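Local coordinates for protein Old Yellow Enzyme (Pichia, PDB 6AGZ) that binds flavin mononucleotide and, as an Old Yellow Enzyme, probably catalyses the asymmetric reduction of enone compounds, at residues Pro120-Leu123 against Lys124-Gly127; Phe138-Glu141 against Ser142-Ala145; Asn302-Met305 against Leu306-Lys310. All coordinates share one frame; numbering follows the deposited sequence.

The three contacts are short helical turns set around a closed eight-stranded parallel barrel, the TIM barrel of the flavin oxidoreductases. Contact 1, on helix 120-125, comes first along the chain, followed by contact 2 on helix 140-148. Their centres are about 16 Å apart, and Pro120 CG packs on Ala145 O at 4.1 Å. Contact 3, on helix 303-308, comes later, between barrel strands 281-285 and 313-316. Its centre is about 40 Å from that of contact 1 and about 35 Å from that of contact 2. The first two thus lie in the long connection between barrel strands 106-112 and 183-187, while contact 3 belongs to the helical layer around the barrel and to the subunit interface.

Contact 1: Pro120-Leu123 against Lys124-Gly127; sequences PKLL and KEHG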
ATOM      1  N   PRO A 120      20.292  17.196  23.011  1.00 17.83           N
ATOM      2  CA  PRO A 120      21.695  17.404  22.622  1.00 19.10           C
ATOM      3  C   PRO A 120      22.584  17.816  23.781  1.00 20.29           C
ATOM      4  O   PRO A 120      23.773  17.470  23.787  1.00 21.18           O
ATOM      5  CB  PRO A 120      21.600  18.506  21.559  1.00 19.40           C
ATOM      6  CG  PRO A 120      20.372  19.269  21.930  1.00 18.50           C
ATOM      7  CD  PRO A 120      19.408  18.258  22.500  1.00 17.98           C
ATOM      8  N   LYS A 121      22.045  18.541  24.762  1.00 21.30           N
ATOM      9  CA  LYS A 121      22.840  18.946  25.916  1.00 22.94           C
ATOM     10  C   LYS A 121      23.254  17.738  26.749  1.00 22.57           C
ATOM     11  O   LYS A 121      24.414  17.621  27.156  1.00 23.84           O
ATOM     12  CB  LYS A 121      22.053  19.949  26.762  1.00 24.55           C
ATOM     13  CG  LYS A 121      22.719  20.348  28.070  1.00 26.86           C
ATOM     14  CD  LYS A 121      21.823  21.295  28.858  1.00 28.40           C
ATOM     15  CE  LYS A 121      22.360  21.554  30.257  1.00 30.15           C
ATOM     16  NZ  LYS A 121      23.620  22.349  30.251  1.00 32.20           N
ATOM     17  N   LEU A 122      22.313  16.829  27.009  1.00 21.72           N
ATOM     18  CA  LEU A 122      22.624  15.630  27.783  1.00 21.41           C
ATOM     19  C   LEU A 122      23.644  14.758  27.057  1.00 21.05           C
ATOM     20  O   LEU A 122      24.617  14.284  27.658  1.00 21.17           O
ATOM     21  CB  LEU A 122      21.336  14.852  28.061  1.00 20.47           C
ATOM     22  CG  LEU A 122      21.407  13.619  28.961  1.00 20.77           C
ATOM     23  CD1 LEU A 122      21.936  13.986  30.338  1.00 21.48           C
ATOM     24  CD2 LEU A 122      20.034  12.982  29.070  1.00 20.44           C
ATOM     25  N   LEU A 123      23.433  14.539  25.754  1.00 19.57           N
ATOM     26  CA  LEU A 123      24.404  13.810  24.943  1.00 19.09           C
ATOM     27  C   LEU A 123      25.785  14.444  25.041  1.00 21.30           C
ATOM     28  O   LEU A 123      26.793  13.747  25.211  1.00 21.84           O
ATOM     29  CB  LEU A 123      23.945  13.768  23.484  1.00 17.79           C
ATOM     30  CG  LEU A 123      22.847  12.786  23.075  1.00 17.64           C
ATOM     31  CD1 LEU A 123      22.491  12.987  21.610  1.00 16.05           C
ATOM     32  CD2 LEU A 123      23.288  11.354  23.327  1.00 18.24           C
ATOM     33  N   LYS A 124      25.845  15.773  24.923  1.00 22.48           N
ATOM     34  CA  LYS A 124      27.118  16.478  25.037  1.00 24.36           C
ATOM     35  C   LYS A 124      27.769  16.224  26.391  1.00 23.68           C
ATOM     36  O   LYS A 124      28.966  15.925  26.473  1.00 23.81           O
ATOM     37  CB  LYS A 124      26.904  17.975  24.816  1.00 26.89           C
ATOM     38  CG  LYS A 124      28.134  18.824  25.084  1.00 29.85           C
ATOM     39  CD  LYS A 124      28.754  19.320  23.790  1.00 32.02           C
ATOM     40  CE  LYS A 124      29.873  20.312  24.060  1.00 34.52           C
ATOM     41  NZ  LYS A 124      30.513  20.782  22.801  1.00 36.65           N
ATOM     42  N   GLU A 125      26.988  16.336  27.468  1.00 23.79           N
ATOM     43  CA  GLU A 125      27.516  16.085  28.804  1.00 26.73           C
ATOM     44  C   GLU A 125      27.987  14.650  28.976  1.00 25.84           C
ATOM     45  O   GLU A 125      28.834  14.387  29.836  1.00 26.25           O
ATOM     46  CB  GLU A 125      26.461  16.425  29.856  1.00 30.01           C
ATOM     47  CG  GLU A 125      26.086  17.895  29.889  1.00 33.14           C
ATOM     48  CD  GLU A 125      24.922  18.180  30.814  1.00 36.11           C
ATOM     49  OE1 GLU A 125      24.353  17.218  31.371  1.00 36.40           O
ATOM     50  OE2 GLU A 125      24.576  19.367  30.983  1.00 37.46           O
ATOM     51  N   HIS A 126      27.461  13.716  28.185  1.00 24.11           N
ATOM     52  CA  HIS A 126      27.993  12.362  28.150  1.00 22.61           C
ATOM     53  C   HIS A 126      29.010  12.161  27.031  1.00 23.12           C
ATOM     54  O   HIS A 126      29.359  11.016  26.724  1.00 25.77           O
ATOM     55  CB  HIS A 126      26.854  11.349  28.022  1.00 21.16           C
ATOM     56  CG  HIS A 126      26.051  11.190  29.276  1.00 18.99           C
ATOM     57  ND1 HIS A 126      25.043  12.060  29.630  1.00 19.07           N
ATOM     58  CD2 HIS A 126      26.117  10.268  30.266  1.00 18.82           C
ATOM     59  CE1 HIS A 126      24.517  11.677  30.780  1.00 17.83           C
ATOM     60  NE2 HIS A 126      25.150  10.592  31.187  1.00 18.61           N
ATOM     61  N   GLY A 127      29.489  13.243  26.422  1.00 22.27           N
ATOM     62  CA  GLY A 127      30.534  13.147  25.418  1.00 22.40           C
ATOM     63  C   GLY A 127      30.116  12.490  24.123  1.00 22.72           C
ATOM     64  O   GLY A 127      30.949  11.866  23.457  1.00 23.03           O
TER
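Lys121 and Glu125 meet because their first torsions differ. CG of Lys121 stands opposite its backbone N (chi1 174°), while CG of Glu125 lies beside its own N (chi1 -64°). The lysine chain runs extended as far as CE and bends only at its last torsion. Its NZ comes within 3.2 Å of Glu125 OE2. This is a salt bridge with a weak hydrogen bond. CE of Lys121 is equally near the same oxygen, so the oxygen faces both of the last two atoms of the chain. Nearer the backbone, Glu125 CG lies 3.2 Å from Lys121 O.

The second pair is Leu122 and His126, whose side chains lie side by side and point the same way. Leu122 CD1 touches His126 CE1 at 3.5 Å. The ring also turns back on the helix. His126 ND1 donates to Leu122 O at 3.0 Å, with an N-H...O angle of 163°. The oxygen lies in the ring plane, but ND1 sits above the carbonyl plane. Leu122 O also accepts from His126 N at 2.9 Å. Two N-H groups of one residue thus share one carbonyl, and the ND1 bond limits the turning of the imidazole.

His126 is where the chain leaves helical geometry. Gly127, with positive phi, is the C-prime residue of a Schellman motif. Its N donates to Lys124 O at 2.7 Å, and the N of the next residue pairs with Leu123 O.

Helix 120-125 lies between strands 106-112 and 130-132 along the chain. Pro120 O is also bonded by Asn151 ND2, and Lys124 NZ by Gly150 O, both from the connection between helix 140-148 and strand 153-155. Leu122 and His126 pack on Leu77, in a loop between strand 63-70 and helix 87-102.

Contact 2: Phe138-Glu141 against Ser142-Ala145; sequences FSEE and SKKA
Backbone bonds start the helix: Lys143 N to Ser139 O, Lys144 N to Glu140 O and Ala145 N to Glu141 O. A side-chain bond joins them. Ser139 is the N-cap, and its OG accepts from Ser142 N at 3.1 Å in a nearly straight bond (165°). OG reaches that place because it lies between the backbone N and the carbonyl carbon (chi1 67°). With an alanine here, Ser142 N would probably lose its side-chain acceptor, and the first turn its side-chain cap.

The capped helix, 140-148, is the middle element of a small beta-alpha-beta unit, between the parallel strands 130-132 and 153-155. Its start also packs against an aromatic ring. Ser142 CB sits over one face of Phe138 in a CH-pi contact, 4.2 Å from the ring centroid and offset toward the rim near CE2 and CZ.

Two waters make bridges. One accepts from Phe138 N and donates to Ser142 OG at 2.8 Å, so the serine hydroxyl is tied back to the residue before the cap. The other donates to Glu140 OE1 and accepts from Lys143 NZ.

The charges are spread along the surface. Glu140 and Lys143 lie side by side, but OE1 and NZ stay 4.6 Å apart. Lys143 has its salt bridge with Glu147 instead, and Lys144 has one with Glu148.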
ATOM      1  N   PHE A 138      14.185  18.529  13.099  1.00 16.22           N
ATOM      2  CA  PHE A 138      12.747  18.440  12.881  1.00 18.58           C
ATOM      3  C   PHE A 138      12.016  19.731  13.228  1.00 20.03           C
ATOM      4  O   PHE A 138      10.832  19.857  12.899  1.00 21.03           O
ATOM      5  CB  PHE A 138      12.145  17.261  13.665  1.00 21.04           C
ATOM      6  CG  PHE A 138      12.222  17.398  15.166  1.00 22.53           C
ATOM      7  CD1 PHE A 138      11.272  18.129  15.865  1.00 23.24           C
ATOM      8  CD2 PHE A 138      13.216  16.753  15.882  1.00 24.11           C
ATOM      9  CE1 PHE A 138      11.334  18.242  17.242  1.00 24.38           C
ATOM     10  CE2 PHE A 138      13.283  16.861  17.260  1.00 24.82           C
ATOM     11  CZ  PHE A 138      12.340  17.606  17.940  1.00 25.36           C
ATOM     12  N   SER A 139      12.685  20.685  13.870  1.00 19.10           N
ATOM     13  CA  SER A 139      12.059  21.955  14.215  1.00 20.38           C
ATOM     14  C   SER A 139      13.144  22.992  14.459  1.00 20.64           C
ATOM     15  O   SER A 139      14.286  22.658  14.785  1.00 20.64           O
ATOM     16  CB  SER A 139      11.158  21.822  15.448  1.00 21.66           C
ATOM     17  OG  SER A 139      11.920  21.545  16.609  1.00 20.74           O
ATOM     18  N   GLU A 140      12.767  24.263  14.289  1.00 21.12           N
ATOM     19  CA  GLU A 140      13.682  25.354  14.606  1.00 22.15           C
ATOM     20  C   GLU A 140      14.004  25.394  16.092  1.00 22.67           C
ATOM     21  O   GLU A 140      15.106  25.800  16.480  1.00 22.54           O
ATOM     22  CB  GLU A 140      13.085  26.690  14.157  1.00 22.59           C
ATOM     23  CG  GLU A 140      12.956  26.842  12.649  1.00 23.24           C
ATOM     24  CD  GLU A 140      14.293  27.047  11.967  1.00 24.06           C
ATOM     25  OE1 GLU A 140      15.242  27.508  12.638  1.00 24.11           O
ATOM     26  OE2 GLU A 140      14.398  26.748  10.758  1.00 23.97           O
ATOM     27  N   GLU A 141      13.053  24.986  16.936  1.00 23.68           N
ATOM     28  CA  GLU A 141      13.306  24.895  18.370  1.00 26.79           C
ATOM     29  C   GLU A 141      14.450  23.931  18.664  1.00 25.07           C
ATOM     30  O   GLU A 141      15.387  24.261  19.401  1.00 25.22           O
ATOM     31  CB  GLU A 141      12.027  24.462  19.087  1.00 30.94           C
ATOM     32  CG  GLU A 141      12.142  24.348  20.598  1.00 35.19           C
ATOM     33  CD  GLU A 141      10.847  23.888  21.243  1.00 39.68           C
ATOM     34  OE1 GLU A 141       9.779  24.437  20.895  1.00 41.15           O
ATOM     35  OE2 GLU A 141      10.894  22.976  22.095  1.00 40.70           O
ATOM     36  N   SER A 142      14.388  22.729  18.084  1.00 23.11           N
ATOM     37  CA  SER A 142      15.454  21.753  18.277  1.00 22.89           C
ATOM     38  C   SER A 142      16.773  22.248  17.696  1.00 21.85           C
ATOM     39  O   SER A 142      17.843  21.994  18.260  1.00 20.90           O
ATOM     40  CB  SER A 142      15.059  20.416  17.649  1.00 23.52           C
ATOM     41  OG  SER A 142      16.127  19.488  17.710  1.00 25.68           O
ATOM     42  N   LYS A 143      16.715  22.961  16.567  1.00 20.94           N
ATOM     43  CA  LYS A 143      17.932  23.497  15.964  1.00 21.14           C
ATOM     44  C   LYS A 143      18.602  24.504  16.891  1.00 21.77           C
ATOM     45  O   LYS A 143      19.818  24.452  17.111  1.00 21.95           O
ATOM     46  CB  LYS A 143      17.607  24.134  14.612  1.00 22.14           C
ATOM     47  CG  LYS A 143      18.780  24.842  13.950  1.00 21.99           C
ATOM     48  CD  LYS A 143      18.458  25.187  12.503  1.00 23.92           C
ATOM     49  CE  LYS A 143      19.617  25.902  11.827  1.00 25.55           C
ATOM     50  NZ  LYS A 143      19.866  27.245  12.421  1.00 28.38           N
ATOM     51  N   LYS A 144      17.816  25.427  17.451  1.00 21.44           N
ATOM     52  CA  LYS A 144      18.362  26.391  18.400  1.00 23.34           C
ATOM     53  C   LYS A 144      18.900  25.691  19.642  1.00 21.70           C
ATOM     54  O   LYS A 144      19.938  26.085  20.188  1.00 21.05           O
ATOM     55  CB  LYS A 144      17.288  27.412  18.781  1.00 23.53           C
ATOM     56  CG  LYS A 144      17.792  28.588  19.606  1.00 26.44           C
ATOM     57  CD  LYS A 144      18.100  29.786  18.721  1.00 28.62           C
ATOM     58  CE  LYS A 144      18.401  31.028  19.546  1.00 31.10           C
ATOM     59  NZ  LYS A 144      19.769  30.993  20.131  1.00 31.92           N
ATOM     60  N   ALA A 145      18.208  24.643  20.099  1.00 20.46           N
ATOM     61  CA  ALA A 145      18.660  23.909  21.276  1.00 21.06           C
ATOM     62  C   ALA A 145      20.012  23.250  21.028  1.00 21.56           C
ATOM     63  O   ALA A 145      20.914  23.319  21.870  1.00 23.16           O
ATOM     64  CB  ALA A 145      17.616  22.867  21.675  1.00 20.76           C
TER
HETATM   65  O   HOH W   1      16.045  17.885  15.457  1.00 24.15           O
HETATM   66  O   HOH W   2      17.469  28.814  10.961  1.00 29.85           O

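Contact 3: Asn302-Met305 against Leu306-Lys310; sequences NSWM and LQIWK
Ile308 meets Trp304 one turn back along the helix. Its CB lies 3.7 Å from Met305 O. CG1 then passes 3.5 Å from Trp304 O. At the tip, CD1 lies 4.0 Å from Trp304 O and 4.1 Å from Trp304 CE3. It approaches at the edge of the indole, near the ring plane, rather than over a face. CG1 stands beside the backbone N (chi1 -54°) and the chain runs on extended (chi2 172°), which carries CD1 back to the indole.

One face of that ring is taken by Met305 CG, which is 3.3 Å above the plane near the rim. The indole is held at its polar end too, since NE1 bonds to Tyr243 OH.

Met305 O accepts two backbone N-H groups where the helix ends. Trp309 N comes at 3.1 Å, nearly along the C=O axis. Ile308 N comes at 2.9 Å from above the carbonyl plane. Trp309 is the first residue to leave helical geometry.

Met305 and Ile308 both pack on Leu266 of helix 258-274. Ile308 also touches Ile259 of the second subunit, and Trp304 touches Gln307 of that subunit.

Helix 303-308 lies in the link from barrel strand 281-285 to the adjacent parallel strand 313-316. This is the beta-alpha-beta crossover of a TIM barrel, here with its helix also part of the dimer interface.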
ATOM      1  N   ASN A 302      -5.487   1.204   8.398  1.00 18.87           N
ATOM      2  CA  ASN A 302      -4.389   0.245   8.437  1.00 18.95           C
ATOM      3  C   ASN A 302      -4.713  -1.078   7.750  1.00 18.53           C
ATOM      4  O   ASN A 302      -3.888  -1.998   7.797  1.00 18.01           O
ATOM      5  CB  ASN A 302      -3.975  -0.029   9.886  1.00 20.10           C
ATOM      6  CG  ASN A 302      -3.169   1.104  10.488  1.00 21.35           C
ATOM      7  OD1 ASN A 302      -2.580   1.911   9.770  1.00 22.62           O
ATOM      8  ND2 ASN A 302      -3.133   1.164  11.815  1.00 21.03           N
ATOM      9  N   SER A 303      -5.881  -1.192   7.109  1.00 18.48           N
ATOM     10  CA  SER A 303      -6.289  -2.463   6.514  1.00 20.43           C
ATOM     11  C   SER A 303      -5.233  -3.003   5.561  1.00 19.17           C
ATOM     12  O   SER A 303      -4.900  -4.195   5.600  1.00 17.12           O
ATOM     13  CB  SER A 303      -7.625  -2.297   5.787  1.00 23.64           C
ATOM     14  OG  SER A 303      -7.537  -1.301   4.784  1.00 25.84           O
ATOM     15  N   TRP A 304      -4.674  -2.134   4.712  1.00 19.55           N
ATOM     16  CA  TRP A 304      -3.672  -2.576   3.747  1.00 17.12           C
ATOM     17  C   TRP A 304      -2.492  -3.241   4.441  1.00 16.68           C
ATOM     18  O   TRP A 304      -1.950  -4.233   3.940  1.00 17.00           O
ATOM     19  CB  TRP A 304      -3.199  -1.395   2.898  1.00 16.86           C
ATOM     20  CG  TRP A 304      -2.619  -0.267   3.697  1.00 17.14           C
ATOM     21  CD1 TRP A 304      -3.297   0.787   4.234  1.00 18.36           C
ATOM     22  CD2 TRP A 304      -1.241  -0.078   4.045  1.00 15.90           C
ATOM     23  NE1 TRP A 304      -2.429   1.620   4.897  1.00 17.81           N
ATOM     24  CE2 TRP A 304      -1.161   1.112   4.796  1.00 17.39           C
ATOM     25  CE3 TRP A 304      -0.070  -0.799   3.796  1.00 15.21           C
ATOM     26  CZ2 TRP A 304       0.045   1.599   5.299  1.00 17.68           C
ATOM     27  CZ3 TRP A 304       1.127  -0.315   4.298  1.00 16.34           C
ATOM     28  CH2 TRP A 304       1.175   0.872   5.040  1.00 16.93           C
ATOM     29  N   MET A 305      -2.087  -2.716   5.601  1.00 15.89           N
ATOM     30  CA  MET A 305      -1.013  -3.350   6.357  1.00 15.49           C
ATOM     31  C   MET A 305      -1.344  -4.808   6.638  1.00 17.23           C
ATOM     32  O   MET A 305      -0.537  -5.708   6.367  1.00 16.30           O
ATOM     33  CB  MET A 305      -0.764  -2.588   7.660  1.00 15.02           C
ATOM     34  CG  MET A 305      -0.496  -1.104   7.462  1.00 15.70           C
ATOM     35  SD  MET A 305      -0.004  -0.239   8.968  1.00 15.96           S
ATOM     36  CE  MET A 305       1.694  -0.782   9.126  1.00 16.61           C
ATOM     37  N   LEU A 306      -2.556  -5.066   7.135  1.00 18.01           N
ATOM     38  CA  LEU A 306      -2.956  -6.435   7.436  1.00 18.21           C
ATOM     39  C   LEU A 306      -3.064  -7.285   6.179  1.00 19.05           C
ATOM     40  O   LEU A 306      -3.028  -8.517   6.274  1.00 19.52           O
ATOM     41  CB  LEU A 306      -4.284  -6.446   8.197  1.00 18.39           C
ATOM     42  CG  LEU A 306      -4.359  -5.946   9.647  1.00 19.89           C
ATOM     43  CD1 LEU A 306      -4.962  -7.022  10.539  1.00 20.88           C
ATOM     44  CD2 LEU A 306      -3.013  -5.491  10.205  1.00 18.01           C
ATOM     45  N   GLN A 307      -3.193  -6.659   5.004  1.00 18.86           N
ATOM     46  CA  GLN A 307      -3.160  -7.423   3.762  1.00 18.75           C
ATOM     47  C   GLN A 307      -1.786  -8.028   3.517  1.00 17.69           C
ATOM     48  O   GLN A 307      -1.684  -9.127   2.962  1.00 16.50           O
ATOM     49  CB  GLN A 307      -3.549  -6.539   2.576  1.00 19.78           C
ATOM     50  CG  GLN A 307      -5.038  -6.308   2.409  1.00 20.73           C
ATOM     51  CD  GLN A 307      -5.381  -5.752   1.039  1.00 19.85           C
ATOM     52  OE1 GLN A 307      -6.076  -4.743   0.920  1.00 18.96           O
ATOM     53  NE2 GLN A 307      -4.891  -6.411  -0.005  1.00 17.89           N
ATOM     54  N   ILE A 308      -0.723  -7.333   3.923  1.00 15.07           N
ATOM     55  CA  ILE A 308       0.632  -7.740   3.570  1.00 14.66           C
ATOM     56  C   ILE A 308       1.190  -8.665   4.642  1.00 16.03           C
ATOM     57  O   ILE A 308       1.605  -9.793   4.350  1.00 16.09           O
ATOM     58  CB  ILE A 308       1.541  -6.515   3.370  1.00 13.02           C
ATOM     59  CG1 ILE A 308       0.917  -5.556   2.355  1.00 11.71           C
ATOM     60  CG2 ILE A 308       2.917  -6.953   2.908  1.00 11.63           C
ATOM     61  CD1 ILE A 308       1.639  -4.233   2.237  1.00 13.97           C
ATOM     62  N   TRP A 309       1.205  -8.195   5.885  1.00 15.60           N
ATOM     63  CA  TRP A 309       1.729  -8.984   6.994  1.00 15.93           C
ATOM     64  C   TRP A 309       0.682 -10.000   7.436  1.00 17.57           C
ATOM     65  O   TRP A 309      -0.456  -9.633   7.749  1.00 17.43           O
ATOM     66  CB  TRP A 309       2.128  -8.070   8.149  1.00 15.42           C
ATOM     67  CG  TRP A 309       2.542  -8.815   9.368  1.00 16.01           C
ATOM     68  CD1 TRP A 309       1.830  -8.954  10.521  1.00 15.71           C
ATOM     69  CD2 TRP A 309       3.762  -9.541   9.557  1.00 16.05           C
ATOM     70  NE1 TRP A 309       2.533  -9.715  11.421  1.00 16.26           N
ATOM     71  CE2 TRP A 309       3.721 -10.090  10.854  1.00 15.71           C
ATOM     72  CE3 TRP A 309       4.885  -9.777   8.759  1.00 15.19           C
ATOM     73  CZ2 TRP A 309       4.761 -10.859  11.372  1.00 15.58           C
ATOM     74  CZ3 TRP A 309       5.916 -10.543   9.274  1.00 13.58           C
ATOM     75  CH2 TRP A 309       5.847 -11.073  10.568  1.00 14.75           C
ATOM     76  N   LYS A 310       1.068 -11.277   7.463  1.00 18.67           N
ATOM     77  CA  LYS A 310       0.149 -12.363   7.768  1.00 20.58           C
ATOM     78  C   LYS A 310       0.283 -12.893   9.190  1.00 21.33           C
ATOM     79  O   LYS A 310      -0.539 -13.718   9.605  1.00 21.93           O
ATOM     80  CB  LYS A 310       0.354 -13.522   6.785  1.00 21.09           C
ATOM     81  CG  LYS A 310       0.218 -13.134   5.322  1.00 20.57           C
ATOM     82  CD  LYS A 310      -1.199 -12.697   4.993  1.00 22.01           C
ATOM     83  CE  LYS A 310      -1.372 -12.488   3.497  1.00 24.14           C
ATOM     84  NZ  LYS A 310      -2.775 -12.137   3.149  1.00 25.09           N
TER